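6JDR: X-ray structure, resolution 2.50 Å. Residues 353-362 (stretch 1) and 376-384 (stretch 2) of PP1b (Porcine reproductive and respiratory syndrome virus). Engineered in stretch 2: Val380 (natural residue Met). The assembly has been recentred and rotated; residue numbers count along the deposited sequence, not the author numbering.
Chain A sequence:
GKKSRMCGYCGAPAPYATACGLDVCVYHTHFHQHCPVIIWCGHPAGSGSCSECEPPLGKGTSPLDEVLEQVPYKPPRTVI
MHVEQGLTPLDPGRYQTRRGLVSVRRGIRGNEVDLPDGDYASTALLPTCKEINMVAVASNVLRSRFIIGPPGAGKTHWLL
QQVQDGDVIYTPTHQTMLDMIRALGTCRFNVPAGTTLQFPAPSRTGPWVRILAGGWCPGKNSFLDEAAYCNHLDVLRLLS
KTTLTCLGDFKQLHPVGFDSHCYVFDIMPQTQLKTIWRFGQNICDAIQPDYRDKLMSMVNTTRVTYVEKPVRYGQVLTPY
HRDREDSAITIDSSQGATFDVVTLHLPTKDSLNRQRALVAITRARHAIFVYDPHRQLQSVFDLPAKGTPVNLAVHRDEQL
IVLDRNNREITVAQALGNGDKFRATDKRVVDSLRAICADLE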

# COMPACT_ATOMS: atom_id res chain seq x y z
N ASN A 353 -27.39 -12.53 17.94
CA ASN A 353 -26.70 -11.24 18.03
C ASN A 353 -25.28 -11.34 17.46
O ASN A 353 -24.86 -12.41 17.03
CB ASN A 353 -26.68 -10.73 19.48
CG ASN A 353 -25.81 -11.56 20.40
OD1 ASN A 353 -24.86 -12.21 19.96
ND2 ASN A 353 -26.12 -11.54 21.68
N ARG A 354 -24.55 -10.22 17.45
CA ARG A 354 -23.17 -10.18 16.95
C ARG A 354 -22.25 -11.17 17.66
O ARG A 354 -21.57 -11.95 17.01
CB ARG A 354 -22.57 -8.77 17.06
CG ARG A 354 -22.41 -8.05 15.73
CD ARG A 354 -21.13 -8.44 15.01
NE ARG A 354 -21.26 -8.38 13.56
CZ ARG A 354 -20.30 -8.68 12.69
NH1 ARG A 354 -19.10 -9.07 13.10
NH2 ARG A 354 -20.54 -8.60 11.38
N GLN A 355 -22.23 -11.12 18.99
CA GLN A 355 -21.34 -11.98 19.77
C GLN A 355 -21.55 -13.45 19.44
O GLN A 355 -20.59 -14.16 19.13
CB GLN A 355 -21.53 -11.73 21.27
N ARG A 356 -22.81 -13.91 19.50
CA ARG A 356 -23.17 -15.30 19.18
C ARG A 356 -22.84 -15.67 17.74
O ARG A 356 -22.33 -16.75 17.46
CB ARG A 356 -24.66 -15.55 19.40
CG ARG A 356 -25.15 -15.48 20.84
CD ARG A 356 -26.59 -15.95 20.94
NE ARG A 356 -27.27 -15.41 22.12
CZ ARG A 356 -27.07 -15.82 23.37
NH1 ARG A 356 -26.19 -16.78 23.65
NH2 ARG A 356 -27.75 -15.25 24.37
N ALA A 357 -23.16 -14.76 16.82
CA ALA A 357 -22.90 -14.99 15.40
C ALA A 357 -21.41 -15.06 15.11
O ALA A 357 -20.97 -15.86 14.30
CB ALA A 357 -23.56 -13.92 14.55
N LEU A 358 -20.63 -14.21 15.78
CA LEU A 358 -19.18 -14.22 15.63
C LEU A 358 -18.59 -15.55 16.08
O LEU A 358 -17.69 -16.08 15.43
CB LEU A 358 -18.54 -13.07 16.42
CG LEU A 358 -17.01 -13.00 16.41
CD1 LEU A 358 -16.46 -13.01 14.98
CD2 LEU A 358 -16.54 -11.76 17.15
N VAL A 359 -19.10 -16.09 17.18
CA VAL A 359 -18.62 -17.38 17.68
C VAL A 359 -19.01 -18.49 16.71
O VAL A 359 -18.18 -19.34 16.40
CB VAL A 359 -19.16 -17.69 19.09
CG1 VAL A 359 -18.76 -19.09 19.52
CG2 VAL A 359 -18.65 -16.67 20.10
N ALA A 360 -20.24 -18.46 16.22
CA ALA A 360 -20.76 -19.51 15.34
C ALA A 360 -20.03 -19.59 14.00
O ALA A 360 -19.77 -20.69 13.49
CB ALA A 360 -22.25 -19.30 15.10
N ILE A 361 -19.71 -18.44 13.42
CA ILE A 361 -19.04 -18.37 12.13
C ILE A 361 -17.57 -18.80 12.22
O ILE A 361 -17.01 -19.29 11.24
CB ILE A 361 -19.15 -16.95 11.53
CG1 ILE A 361 -20.61 -16.60 11.25
CG2 ILE A 361 -18.31 -16.80 10.27
CD1 ILE A 361 -21.34 -17.58 10.35
N THR A 362 -16.96 -18.63 13.38
CA THR A 362 -15.53 -18.87 13.55
C THR A 362 -15.17 -20.23 14.17
O THR A 362 -14.04 -20.43 14.60
CB THR A 362 -14.89 -17.75 14.40
OG1 THR A 362 -15.55 -17.69 15.67
CG2 THR A 362 -15.01 -16.41 13.69
N GLN A 376 -32.06 -13.88 9.46
CA GLN A 376 -31.63 -13.03 10.58
C GLN A 376 -30.10 -12.88 10.68
O GLN A 376 -29.61 -12.05 11.45
CB GLN A 376 -32.19 -13.56 11.90
CG GLN A 376 -31.56 -14.85 12.42
CD GLN A 376 -32.37 -15.48 13.54
OE1 GLN A 376 -32.38 -14.98 14.67
NE2 GLN A 376 -33.05 -16.58 13.24
N LEU A 377 -29.36 -13.69 9.93
CA LEU A 377 -27.90 -13.60 9.91
C LEU A 377 -27.43 -12.39 9.10
O LEU A 377 -26.42 -11.76 9.45
CB LEU A 377 -27.30 -14.89 9.34
CG LEU A 377 -25.77 -14.96 9.31
CD1 LEU A 377 -25.17 -14.73 10.69
CD2 LEU A 377 -25.31 -16.31 8.76
N GLN A 378 -28.16 -12.06 8.04
CA GLN A 378 -27.91 -10.86 7.23
C GLN A 378 -27.85 -9.59 8.06
O GLN A 378 -26.96 -8.75 7.86
CB GLN A 378 -29.02 -10.68 6.18
CG GLN A 378 -28.98 -11.69 5.04
CD GLN A 378 -30.25 -11.71 4.22
OE1 GLN A 378 -31.06 -10.77 4.28
NE2 GLN A 378 -30.44 -12.77 3.45
N SER A 379 -28.78 -9.44 9.00
CA SER A 379 -28.87 -8.23 9.83
C SER A 379 -27.76 -8.12 10.88
O SER A 379 -27.71 -7.14 11.64
CB SER A 379 -30.23 -8.18 10.53
OG SER A 379 -30.41 -9.27 11.41
N VAL A 380 -26.88 -9.11 10.95
CA VAL A 380 -25.74 -9.10 11.86
C VAL A 380 -24.40 -9.27 11.12
O VAL A 380 -23.38 -8.73 11.55
CB VAL A 380 -25.88 -10.22 12.91
CG1 VAL A 380 -24.86 -10.05 14.02
CG2 VAL A 380 -27.29 -10.20 13.51
N PHE A 381 -24.41 -10.01 10.01
CA PHE A 381 -23.19 -10.31 9.27
C PHE A 381 -23.39 -10.21 7.77
O PHE A 381 -24.49 -10.44 7.27
CB PHE A 381 -22.71 -11.72 9.60
CG PHE A 381 -21.74 -11.79 10.73
CD1 PHE A 381 -22.18 -11.78 12.05
CD2 PHE A 381 -20.38 -11.85 10.48
CE1 PHE A 381 -21.27 -11.84 13.09
CE2 PHE A 381 -19.47 -11.91 11.52
CZ PHE A 381 -19.92 -11.91 12.83
N ASP A 382 -22.31 -9.87 7.07
CA ASP A 382 -22.24 -10.00 5.62
C ASP A 382 -21.44 -11.26 5.35
O ASP A 382 -20.22 -11.29 5.52
CB ASP A 382 -21.55 -8.78 5.00
CG ASP A 382 -22.35 -7.50 5.19
OD1 ASP A 382 -21.74 -6.45 5.49
OD2 ASP A 382 -23.59 -7.54 5.04
N LEU A 383 -22.14 -12.32 4.97
CA LEU A 383 -21.52 -13.61 4.72
C LEU A 383 -22.13 -14.24 3.47
O LEU A 383 -23.12 -14.97 3.56
CB LEU A 383 -21.71 -14.52 5.94
CG LEU A 383 -21.01 -15.88 5.89
CD1 LEU A 383 -19.49 -15.73 5.88
CD2 LEU A 383 -21.45 -16.73 7.06
N PRO A 384 -21.54 -13.95 2.30
CA PRO A 384 -22.09 -14.49 1.05
C PRO A 384 -21.86 -16.00 0.92
O PRO A 384 -20.94 -16.54 1.52
CB PRO A 384 -21.32 -13.74 -0.05
CG PRO A 384 -20.53 -12.67 0.64
CD PRO A 384 -20.35 -13.12 2.05

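The short helix of residues 354-361 packs against the irregular segment 376-384, burying 433 Å² summed over both sides. Two elements hold the pair together: an arginine that engages both a carbonyl and an aromatic ring, and an apolar seam running along one side of the helix.

Arg354 occupies the first turn of the helix. Its CA-to-CB bond points sideways relative to the second stretch, so the side chain has to bend to reach it. It does so with chi1 at -108° and chi3 at 149°, both between wells, and chi2 in m, while chi4 at -179° keeps the guanidinium extended from the chain. The outcome is a forked interaction with a single acceptor: NE and NH2 of Arg354 both donate to Val380 O, at 2.9 and 2.8 Å, with angles of 134° and 135°. Such angles are expected when two neighbouring N-H groups converge on one oxygen, which lies at the guanidinium edge, near its plane. That leaves the flat face free for Phe381. The guanidinium lies on the phenyl ring with the planes at 15°, and Arg354 CZ sits 3.3 Å from the centroid of the Phe381 ring, 16° off its normal, a cation-pi arrangement in which the delocalised charge meets the pi face. NH1 of Arg354, which approaches Phe381 CZ to 3.0 Å, is hydrogen-bonded elsewhere in the structure.

Phe381 contributes the largest covered area, 98 Å². Its chi1 of -92° lies between wells and its chi2 is 82°; with CA-to-CB directed toward the helix, these angles lay the ring beneath the arginine and bring the ring close to the helix backbone. Phe381 CE1 lies 3.4 Å from Ala357 CB and 3.6 Å from Leu358 N, while Phe381 CZ is 4.0 Å from Leu358 CB. The methyl of Ala357 points toward the second stretch, and its small size suits this close approach of the ring. Ala357 CB also meets Val380 CG1 at 4.1 Å. Val380, an engineered residue, holds chi1 in t and also places CG1 3.6 Å from Arg354 CG, so the aliphatic part of the arginine is packed while its polar end is bonded.

One turn beyond Ala357, Ile361 extends the apolar seam. With chi1 and chi2 both in m, Ile361 CD1 comes to 3.4 Å from Leu383 CD2 and 4.5 Å from Leu377 CD2. Both leucines adopt the t, p conformation, and all three side chains belong to buried residues, where branched hydrocarbon fills space without leaving polar groups unpaired.

Local bonds support these surfaces. Asn353, with chi1 in p, caps the helix by accepting from Arg356 N at OD1 (2.7 Å). In the second stretch, Leu377 O receives Val380 N at 3.1 Å and Phe381 N at 2.7 Å, drawing the chain into a compact turn from which the side chains of Val380 and Phe381 both set out toward the helix.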